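Long-range contacts in uncharacterized hypothetical protein (Parabacteroides merdae, PDB 4EI0), which is of unknown function but belongs to the DUF4466 family and forms a two-subunit assembly rich in antiparallel beta sheet: residues B[37-45]-B[127-137]; B[50-61]-B[95-106]. One frame throughout, in Å; residues are numbered along the deposited sequence. Where two conformers were deposited one is given.

Contact 1: B[37-45]-B[127-137]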
loop_
_atom_site.group_PDB
_atom_site.type_symbol
_atom_site.label_atom_id
_atom_site.label_comp_id
_atom_site.label_asym_id
_atom_site.label_seq_id
_atom_site.Cartn_x
_atom_site.Cartn_y
_atom_site.Cartn_z
ATOM N N GLU B 37 10.927 -17.258 -6.558
ATOM C CA GLU B 37 9.951 -16.304 -6.052
ATOM C C GLU B 37 9.727 -15.171 -7.033
ATOM O O GLU B 37 10.697 -14.605 -7.563
ATOM C CB GLU B 37 10.464 -15.703 -4.777
ATOM C CG GLU B 37 9.459 -14.783 -4.105
ATOM C CD GLU B 37 10.014 -14.120 -2.869
ATOM O OE1 GLU B 37 10.996 -14.633 -2.284
ATOM O OE2 GLU B 37 9.464 -13.083 -2.477
ATOM N N PHE B 38 8.459 -14.839 -7.242
ATOM C CA PHE B 38 8.044 -13.813 -8.200
ATOM C C PHE B 38 7.116 -12.803 -7.469
ATOM O O PHE B 38 6.414 -13.180 -6.528
ATOM C CB PHE B 38 7.301 -14.442 -9.384
ATOM C CG PHE B 38 8.139 -15.330 -10.262
ATOM C CD1 PHE B 38 8.332 -16.650 -9.941
ATOM C CD2 PHE B 38 8.747 -14.830 -11.377
ATOM C CE1 PHE B 38 9.106 -17.463 -10.747
ATOM C CE2 PHE B 38 9.537 -15.630 -12.184
ATOM C CZ PHE B 38 9.710 -16.952 -11.870
ATOM N N ALA B 39 7.122 -11.539 -7.899
ATOM C CA ALA B 39 6.206 -10.517 -7.396
ATOM C C ALA B 39 5.351 -10.083 -8.580
ATOM O O ALA B 39 5.874 -9.501 -9.527
ATOM C CB ALA B 39 6.961 -9.334 -6.809
ATOM N N TYR B 40 4.065 -10.440 -8.552
ATOM C CA TYR B 40 3.135 -10.226 -9.667
ATOM C C TYR B 40 2.233 -9.041 -9.285
ATOM O O TYR B 40 1.434 -9.163 -8.365
ATOM C CB TYR B 40 2.272 -11.428 -9.908
ATOM C CG TYR B 40 1.309 -11.352 -11.092
ATOM C CD1 TYR B 40 1.692 -10.808 -12.307
ATOM C CD2 TYR B 40 0.015 -11.869 -10.994
ATOM C CE1 TYR B 40 0.811 -10.742 -13.385
ATOM C CE2 TYR B 40 -0.869 -11.833 -12.080
ATOM C CZ TYR B 40 -0.463 -11.276 -13.277
ATOM O OH TYR B 40 -1.340 -11.243 -14.359
ATOM N N ALA B 41 2.389 -7.926 -10.012
ATOM C CA ALA B 41 1.647 -6.677 -9.803
ATOM C C ALA B 41 0.510 -6.566 -10.784
ATOM O O ALA B 41 0.705 -6.786 -11.985
ATOM C CB ALA B 41 2.576 -5.481 -9.978
HETATM N N MSE B 42 -0.649 -6.148 -10.284
HETATM C CA MSE B 42 -1.864 -5.961 -11.092
HETATM C C MSE B 42 -2.505 -4.633 -10.743
HETATM O O MSE B 42 -2.399 -4.178 -9.620
HETATM C CB MSE B 42 -2.866 -7.085 -10.784
HETATM C CG MSE B 42 -2.306 -8.478 -10.967
HETATM SE SE MSE B 42 -3.210 -9.783 -9.875
HETATM C CE MSE B 42 -2.103 -9.292 -8.254
ATOM N N ALA B 43 -3.159 -3.986 -11.698
ATOM C CA ALA B 43 -3.812 -2.674 -11.429
ATOM C C ALA B 43 -4.907 -2.417 -12.453
ATOM O O ALA B 43 -4.752 -2.762 -13.616
ATOM C CB ALA B 43 -2.812 -1.504 -11.435
ATOM N N ILE B 44 -6.022 -1.866 -11.979
ATOM C CA ILE B 44 -7.140 -1.489 -12.779
ATOM C C ILE B 44 -7.569 -0.138 -12.255
ATOM O O ILE B 44 -7.523 0.088 -11.061
ATOM C CB ILE B 44 -8.282 -2.524 -12.720
ATOM C CG1 ILE B 44 -9.384 -2.160 -13.742
ATOM C CG2 ILE B 44 -8.875 -2.639 -11.323
ATOM C CD1 ILE B 44 -10.471 -3.209 -13.893
ATOM N N PRO B 45 -7.924 0.799 -13.144
ATOM C CA PRO B 45 -8.444 2.050 -12.611
ATOM C C PRO B 45 -9.665 1.766 -11.735
ATOM O O PRO B 45 -10.555 0.990 -12.105
ATOM C CB PRO B 45 -8.801 2.849 -13.874
ATOM C CG PRO B 45 -7.952 2.244 -14.945
ATOM C CD PRO B 45 -7.919 0.787 -14.615
ATOM N N PHE B 127 7.007 -19.402 -17.232
ATOM C CA PHE B 127 5.819 -19.062 -16.480
ATOM C C PHE B 127 4.909 -18.085 -17.237
ATOM O O PHE B 127 5.377 -17.108 -17.824
ATOM C CB PHE B 127 6.234 -18.421 -15.175
ATOM C CG PHE B 127 7.049 -19.306 -14.296
ATOM C CD1 PHE B 127 6.440 -20.163 -13.411
ATOM C CD2 PHE B 127 8.426 -19.305 -14.386
ATOM C CE1 PHE B 127 7.198 -21.012 -12.631
ATOM C CE2 PHE B 127 9.202 -20.130 -13.571
ATOM C CZ PHE B 127 8.577 -20.964 -12.677
ATOM N N SER B 128 3.610 -18.350 -17.182
ATOM C CA SER B 128 2.603 -17.434 -17.702
ATOM C C SER B 128 1.658 -16.995 -16.597
ATOM O O SER B 128 0.880 -17.801 -16.062
ATOM C CB SER B 128 1.845 -18.100 -18.849
ATOM O OG SER B 128 0.903 -17.146 -19.353
ATOM N N PHE B 129 1.776 -15.730 -16.216
ATOM C CA PHE B 129 0.939 -15.125 -15.146
ATOM C C PHE B 129 -0.246 -14.432 -15.804
ATOM O O PHE B 129 -0.104 -13.865 -16.901
ATOM C CB PHE B 129 1.690 -14.053 -14.363
ATOM C CG PHE B 129 2.880 -14.557 -13.576
ATOM C CD1 PHE B 129 4.076 -14.830 -14.194
ATOM C CD2 PHE B 129 2.764 -14.822 -12.216
ATOM C CE1 PHE B 129 5.152 -15.299 -13.477
ATOM C CE2 PHE B 129 3.841 -15.299 -11.501
ATOM C CZ PHE B 129 5.038 -15.534 -12.131
ATOM N N SER B 130 -1.406 -14.476 -15.159
ATOM C CA SER B 130 -2.593 -13.789 -15.710
ATOM C C SER B 130 -3.528 -13.369 -14.608
ATOM O O SER B 130 -3.432 -13.846 -13.455
ATOM C CB SER B 130 -3.321 -14.679 -16.700
ATOM O OG SER B 130 -3.701 -15.898 -16.099
ATOM N N VAL B 131 -4.394 -12.419 -14.944
ATOM C CA VAL B 131 -5.262 -11.727 -14.003
ATOM C C VAL B 131 -6.634 -11.470 -14.660
ATOM O O VAL B 131 -6.702 -11.230 -15.857
ATOM C CB VAL B 131 -4.631 -10.383 -13.499
ATOM C CG1 VAL B 131 -4.244 -9.469 -14.667
ATOM C CG2 VAL B 131 -5.549 -9.666 -12.508
ATOM N N LYS B 132 -7.694 -11.525 -13.866
ATOM C CA LYS B 132 -9.044 -11.120 -14.266
ATOM C C LYS B 132 -9.552 -10.007 -13.334
ATOM O O LYS B 132 -9.331 -10.080 -12.138
ATOM C CB LYS B 132 -10.014 -12.312 -14.151
ATOM C CG LYS B 132 -9.725 -13.493 -15.096
ATOM C CD LYS B 132 -10.781 -14.603 -14.898
ATOM C CE LYS B 132 -10.343 -16.012 -15.266
ATOM N NZ LYS B 132 -10.773 -16.515 -16.601
ATOM N N ALA B 133 -10.269 -9.024 -13.884
ATOM C CA ALA B 133 -10.987 -8.000 -13.111
ATOM C C ALA B 133 -12.516 -8.058 -13.292
ATOM O O ALA B 133 -13.035 -8.688 -14.214
ATOM C CB ALA B 133 -10.500 -6.615 -13.521
ATOM N N SER B 134 -13.234 -7.310 -12.463
ATOM C CA SER B 134 -14.698 -7.428 -12.393
ATOM C C SER B 134 -15.448 -6.783 -13.576
ATOM O O SER B 134 -16.652 -6.906 -13.649
ATOM C CB SER B 134 -15.214 -6.855 -11.084
ATOM O OG SER B 134 -14.946 -5.460 -11.021
ATOM N N ASN B 135 -14.739 -6.079 -14.459
ATOM C CA ASN B 135 -15.325 -5.577 -15.701
ATOM C C ASN B 135 -15.134 -6.557 -16.854
ATOM O O ASN B 135 -15.366 -6.199 -17.982
ATOM C CB ASN B 135 -14.729 -4.202 -16.081
ATOM C CG ASN B 135 -13.233 -4.252 -16.251
ATOM O OD1 ASN B 135 -12.607 -5.268 -15.924
ATOM N ND2 ASN B 135 -12.638 -3.138 -16.701
ATOM N N GLY B 136 -14.698 -7.786 -16.568
ATOM C CA GLY B 136 -14.477 -8.786 -17.603
ATOM C C GLY B 136 -13.177 -8.592 -18.354
ATOM O O GLY B 136 -12.903 -9.314 -19.285
ATOM N N GLN B 137 -12.352 -7.625 -17.970
ATOM C CA GLN B 137 -11.069 -7.492 -18.620
ATOM C C GLN B 137 -10.106 -8.569 -18.081
ATOM O O GLN B 137 -10.313 -9.107 -16.981
ATOM C CB GLN B 137 -10.495 -6.117 -18.396
ATOM C CG GLN B 137 -11.016 -5.087 -19.370
ATOM C CD GLN B 137 -10.444 -3.712 -19.112
ATOM O OE1 GLN B 137 -9.998 -3.408 -18.018
ATOM N NE2 GLN B 137 -10.441 -2.870 -20.153
#
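Tyr40, Met42 and Ile44 stand across from Phe129, Val131 and Ala133 where strands 37-43 and 127-133 run in roughly the same direction, 28° apart, with their axes 8.7 Å from each other at the closest point. No hydrogen bond crosses; the space is filled by alternate side chains from both strands. At one end the edge of Phe38 meets the face of Phe127, ring centroids 4.8 Å apart and planes at 55°, while Phe129 comes over a face of Phe38, its CZ 3.6 Å from Phe38 CG. Rings from both strands interleave here, and their flat faces and edges fill the space between the sheets without needing polar partners. The packing is that of a beta sandwich: strand 35-43 belongs to one five-stranded antiparallel sheet, strand 124-133 to the other, and these residues form part of the filling. Tyr40 completes the aromatic cluster. With CG anti to the backbone N (chi1 -177°), its ring slides past Phe129; Phe129 CB lies over one face, 3.7 Å from the Tyr40 ring centroid, a CH-pi contact, and Met42 CG over the other. The Tyr40 hydroxyl passes close to the Ser130 backbone but makes its hydrogen bond to Asn18. Replacing Tyr40 with an alanine would probably leave Phe129 CB and Met42 CG without the surface between them and deprive Asn18 OD1 of this hydrogen bond. Further along, Met42, present as selenomethionine, lays SE 3.5 Å from Val131 CG2, a flexible chain moulding itself to a branched one. Ile44 CD1 presses on Ala133 CB at 3.4 Å, tighter than ordinary van der Waals contact; the small alanine lets the isoleucine tip come in so close. CD1 also touches Asn135 ND2 in the turn beyond. Asn135 OD1 closes an Asx turn by accepting from Gln137 N at 3.1 Å.

Contact 2: B[50-61]-B[95-106]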
loop_
_atom_site.group_PDB
_atom_site.type_symbol
_atom_site.label_atom_id
_atom_site.label_comp_id
_atom_site.label_asym_id
_atom_site.label_seq_id
_atom_site.Cartn_x
_atom_site.Cartn_y
_atom_site.Cartn_z
ATOM N N LYS B 50 -12.682 -3.879 -10.072
ATOM C CA LYS B 50 -11.786 -4.391 -9.029
ATOM C C LYS B 50 -11.149 -5.712 -9.464
ATOM O O LYS B 50 -11.653 -6.418 -10.341
ATOM C CB LYS B 50 -12.532 -4.580 -7.716
ATOM C CG LYS B 50 -13.366 -3.407 -7.185
ATOM C CD LYS B 50 -12.518 -2.278 -6.695
ATOM C CE LYS B 50 -13.346 -1.114 -6.205
ATOM N NZ LYS B 50 -13.809 -0.346 -7.382
ATOM N N LEU B 51 -10.044 -6.063 -8.830
ATOM C CA LEU B 51 -9.346 -7.301 -9.148
ATOM C C LEU B 51 -10.204 -8.505 -8.694
ATOM O O LEU B 51 -10.682 -8.509 -7.576
ATOM C CB LEU B 51 -7.958 -7.302 -8.476
ATOM C CG LEU B 51 -6.998 -6.199 -8.906
ATOM C CD1 LEU B 51 -5.631 -6.509 -8.282
ATOM C CD2 LEU B 51 -6.856 -6.089 -10.441
ATOM N N SER B 52 -10.325 -9.559 -9.554
ATOM C CA SER B 52 -11.094 -10.790 -9.232
ATOM C C SER B 52 -10.267 -12.025 -8.894
ATOM O O SER B 52 -10.574 -12.752 -7.921
ATOM C CB SER B 52 -12.031 -11.138 -10.397
ATOM O OG SER B 52 -12.804 -9.968 -10.721
ATOM N N SER B 53 -9.242 -12.280 -9.697
ATOM C CA SER B 53 -8.421 -13.503 -9.550
ATOM C C SER B 53 -7.103 -13.382 -10.281
ATOM O O SER B 53 -6.945 -12.554 -11.181
ATOM C CB SER B 53 -9.173 -14.754 -10.015
ATOM O OG SER B 53 -9.431 -14.724 -11.412
ATOM N N ALA B 54 -6.160 -14.232 -9.880
ATOM C CA ALA B 54 -4.823 -14.289 -10.495
ATOM C C ALA B 54 -4.458 -15.762 -10.722
ATOM O O ALA B 54 -4.908 -16.627 -9.994
ATOM C CB ALA B 54 -3.818 -13.610 -9.593
ATOM N N GLN B 55 -3.628 -16.035 -11.709
ATOM C CA GLN B 55 -3.244 -17.373 -12.000
ATOM C C GLN B 55 -1.824 -17.439 -12.535
ATOM O O GLN B 55 -1.355 -16.482 -13.122
ATOM C CB GLN B 55 -4.254 -17.917 -13.040
ATOM C CG GLN B 55 -3.832 -19.141 -13.743
ATOM C CD GLN B 55 -4.866 -19.608 -14.725
ATOM O OE1 GLN B 55 -5.951 -20.029 -14.362
ATOM N NE2 GLN B 55 -4.507 -19.573 -15.991
ATOM N N VAL B 56 -1.114 -18.538 -12.276
ATOM C CA VAL B 56 0.176 -18.784 -12.942
ATOM C C VAL B 56 0.163 -20.210 -13.456
ATOM O O VAL B 56 -0.285 -21.140 -12.737
ATOM C CB VAL B 56 1.386 -18.719 -12.053
ATOM C CG1 VAL B 56 2.599 -18.407 -12.918
ATOM C CG2 VAL B 56 1.197 -17.751 -10.964
ATOM N N VAL B 57 0.592 -20.373 -14.697
ATOM C CA VAL B 57 0.781 -21.682 -15.316
ATOM C C VAL B 57 2.292 -21.828 -15.483
ATOM O O VAL B 57 2.914 -21.015 -16.134
ATOM C CB VAL B 57 0.063 -21.767 -16.697
ATOM C CG1 VAL B 57 0.392 -23.091 -17.390
ATOM C CG2 VAL B 57 -1.458 -21.596 -16.556
ATOM N N SER B 58 2.891 -22.819 -14.842
ATOM C CA SER B 58 4.317 -23.140 -15.062
ATOM C C SER B 58 4.449 -24.199 -16.130
ATOM O O SER B 58 3.508 -24.953 -16.368
ATOM C CB SER B 58 4.972 -23.696 -13.792
ATOM O OG SER B 58 4.303 -24.852 -13.384
ATOM N N SER B 59 5.627 -24.287 -16.739
ATOM C CA SER B 59 5.834 -25.221 -17.850
ATOM C C SER B 59 6.120 -26.640 -17.320
ATOM O O SER B 59 5.950 -27.576 -18.039
ATOM C CB SER B 59 6.971 -24.744 -18.767
ATOM O OG SER B 59 8.163 -24.664 -18.050
ATOM N N ILE B 60 6.569 -26.760 -16.085
ATOM C CA ILE B 60 6.733 -28.040 -15.415
ATOM C C ILE B 60 6.063 -27.829 -14.052
ATOM O O ILE B 60 6.346 -26.852 -13.327
ATOM C CB ILE B 60 8.214 -28.406 -15.224
ATOM C CG1 ILE B 60 8.930 -28.638 -16.570
ATOM C CG2 ILE B 60 8.321 -29.642 -14.379
ATOM C CD1 ILE B 60 10.441 -28.723 -16.428
ATOM N N ALA B 61 5.181 -28.746 -13.684
ATOM C CA ALA B 61 4.392 -28.589 -12.480
ATOM C C ALA B 61 5.274 -28.450 -11.267
ATOM O O ALA B 61 6.191 -29.232 -11.083
ATOM C CB ALA B 61 3.482 -29.802 -12.316
ATOM N N THR B 95 0.287 -27.866 -13.169
ATOM C CA THR B 95 0.980 -26.652 -13.574
ATOM C C THR B 95 0.333 -25.336 -13.176
ATOM O O THR B 95 0.969 -24.295 -13.299
ATOM C CB THR B 95 1.048 -26.604 -15.090
ATOM O OG1 THR B 95 -0.298 -26.655 -15.614
ATOM C CG2 THR B 95 1.832 -27.821 -15.622
ATOM N N THR B 96 -0.922 -25.367 -12.723
ATOM C CA THR B 96 -1.730 -24.147 -12.586
ATOM C C THR B 96 -2.090 -23.814 -11.152
ATOM O O THR B 96 -2.699 -24.626 -10.454
ATOM C CB THR B 96 -3.005 -24.277 -13.448
ATOM O OG1 THR B 96 -2.561 -24.582 -14.766
ATOM C CG2 THR B 96 -3.879 -22.965 -13.501
ATOM N N THR B 97 -1.714 -22.614 -10.745
ATOM C CA THR B 97 -2.016 -22.074 -9.431
ATOM C C THR B 97 -3.017 -20.929 -9.615
ATOM O O THR B 97 -2.767 -20.044 -10.401
ATOM C CB THR B 97 -0.751 -21.549 -8.750
ATOM O OG1 THR B 97 0.182 -22.618 -8.565
ATOM C CG2 THR B 97 -1.092 -20.847 -7.417
ATOM N N VAL B 98 -4.135 -20.963 -8.902
ATOM C CA VAL B 98 -5.136 -19.905 -8.999
ATOM C C VAL B 98 -5.404 -19.372 -7.615
ATOM O O VAL B 98 -5.342 -20.113 -6.610
ATOM C CB VAL B 98 -6.431 -20.422 -9.649
ATOM C CG1 VAL B 98 -7.116 -21.434 -8.737
ATOM C CG2 VAL B 98 -7.337 -19.257 -10.035
ATOM N N ILE B 99 -5.678 -18.080 -7.546
ATOM C CA ILE B 99 -6.044 -17.457 -6.286
ATOM C C ILE B 99 -7.152 -16.409 -6.572
ATOM O O ILE B 99 -7.087 -15.705 -7.577
ATOM C CB ILE B 99 -4.837 -16.822 -5.596
ATOM C CG1 ILE B 99 -5.195 -16.469 -4.156
ATOM C CG2 ILE B 99 -4.379 -15.618 -6.416
ATOM C CD1 ILE B 99 -4.006 -16.097 -3.287
ATOM N N ASP B 100 -8.135 -16.342 -5.680
ATOM C CA ASP B 100 -9.292 -15.432 -5.814
ATOM C C ASP B 100 -9.176 -14.289 -4.854
ATOM O O ASP B 100 -8.870 -14.509 -3.668
ATOM C CB ASP B 100 -10.594 -16.144 -5.466
ATOM C CG ASP B 100 -11.064 -17.080 -6.552
ATOM O OD1 ASP B 100 -10.790 -16.809 -7.715
ATOM O OD2 ASP B 100 -11.711 -18.086 -6.240
ATOM N N PHE B 101 -9.492 -13.077 -5.323
ATOM C CA PHE B 101 -9.564 -11.961 -4.402
ATOM C C PHE B 101 -10.897 -12.032 -3.645
ATOM O O PHE B 101 -11.921 -12.253 -4.236
ATOM C CB PHE B 101 -9.438 -10.651 -5.154
ATOM C CG PHE B 101 -8.059 -10.368 -5.641
ATOM C CD1 PHE B 101 -7.616 -10.906 -6.813
ATOM C CD2 PHE B 101 -7.239 -9.505 -4.949
ATOM C CE1 PHE B 101 -6.359 -10.651 -7.264
ATOM C CE2 PHE B 101 -5.962 -9.265 -5.373
ATOM C CZ PHE B 101 -5.520 -9.820 -6.536
ATOM N N THR B 102 -10.879 -11.852 -2.338
ATOM C CA THR B 102 -12.115 -11.773 -1.547
ATOM C C THR B 102 -12.270 -10.365 -0.995
ATOM O O THR B 102 -13.200 -10.118 -0.286
ATOM C CB THR B 102 -12.097 -12.803 -0.397
ATOM O OG1 THR B 102 -10.838 -12.687 0.281
ATOM C CG2 THR B 102 -12.221 -14.250 -0.984
ATOM N N VAL B 103 -11.349 -9.443 -1.294
ATOM C CA VAL B 103 -11.406 -8.052 -0.791
ATOM C C VAL B 103 -11.419 -7.148 -1.998
ATOM O O VAL B 103 -10.684 -7.397 -3.002
ATOM C CB VAL B 103 -10.227 -7.736 0.166
ATOM C CG1 VAL B 103 -10.134 -6.230 0.526
ATOM C CG2 VAL B 103 -10.322 -8.572 1.467
ATOM N N ASP B 104 -12.212 -6.078 -1.943
ATOM C CA ASP B 104 -12.245 -5.151 -3.072
ATOM C C ASP B 104 -10.920 -4.363 -3.083
ATOM O O ASP B 104 -10.589 -3.629 -2.107
ATOM C CB ASP B 104 -13.357 -4.101 -2.967
ATOM C CG ASP B 104 -14.732 -4.662 -3.257
ATOM O OD1 ASP B 104 -14.844 -5.860 -3.607
ATOM O OD2 ASP B 104 -15.707 -3.870 -3.134
ATOM N N THR B 105 -10.222 -4.461 -4.209
ATOM C CA THR B 105 -9.125 -3.568 -4.454
ATOM C C THR B 105 -8.907 -3.367 -5.921
ATOM O O THR B 105 -9.169 -4.254 -6.731
ATOM C CB THR B 105 -7.834 -4.078 -3.795
ATOM O OG1 THR B 105 -6.826 -3.076 -3.956
ATOM C CG2 THR B 105 -7.438 -5.398 -4.375
ATOM N N CYS B 106 -8.358 -2.204 -6.265
ATOM C CA CYS B 106 -7.971 -1.954 -7.654
ATOM C C CYS B 106 -6.511 -2.243 -7.976
ATOM O O CYS B 106 -6.102 -2.095 -9.115
ATOM C CB CYS B 106 -8.299 -0.521 -8.013
ATOM S SG CYS B 106 -7.425 0.713 -7.074
HETATM O O HOH W 1 -10.968 -6.979 -5.597
HETATM O O HOH W 2 -13.109 -12.656 -6.935
#
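Ala54 with Ile99 and Val56 with Thr97 are the hydrogen-bonded pairs joining strands 51-58 and 96-100, which run antiparallel at 172° with axes 4.7 Å apart. They are neighbours in one sheet of a beta sandwich, and a classic beta bulge at Ser52 and Ser53, both facing Lys132, interrupts the regular pairing with strand 124-133. Ala54, Val56, Thr97 and Ile99 share the buried face: Ala54 CB touches Ile99 CG2 at 3.8 Å, and Thr97, polar but compact, has its hydroxyl bonded to Thr92. On the other face, Gln55 stretches out and lays its CG and amide against the methyl of Thr96, and Val57 CG2 lies beside Thr96 OG1. Just past the end of strand 96-100, Phe101 lays its ring against Leu51 of the other strand, whose CB sits over the centre in a CH-pi contact, 3.8 Å from the centroid; CD1 adds a touch on CZ. The ring's edge meets the Ser52 and Ser53 backbone. Leu51 N reaches Thr105 O in a nearly straight bond of 2.9 Å, next to where Val103 to Cys106 pack on the second subunit. Phe101 N donates to Ser52 O at 2.8 Å, and water 2 donates to that same oxygen at 2.7 Å and to Phe101 O at 3.0 Å.

Overall arrangement
Contacts 1 and 2 do different jobs in the same beta sandwich: contact 1 fastens one sheet face to face on the other, whereas contact 2 joins neighbours within a single sheet. Strands 51-58 and 124-133 adjoin in that sheet, so the contact centres lie only about 7 Å apart. Probable hydrogen bonds tie them directly, Gln55 N to Ser130 O at 2.8 Å and Ser134 N to Lys50 O at 2.8 Å. Side chains meet too, Val56 on Phe129 and Phe101 on Met42. Along the chain, contact 2 is nested inside the loop that contact 1 closes. No active site or ligand is known here to which either contact could be related.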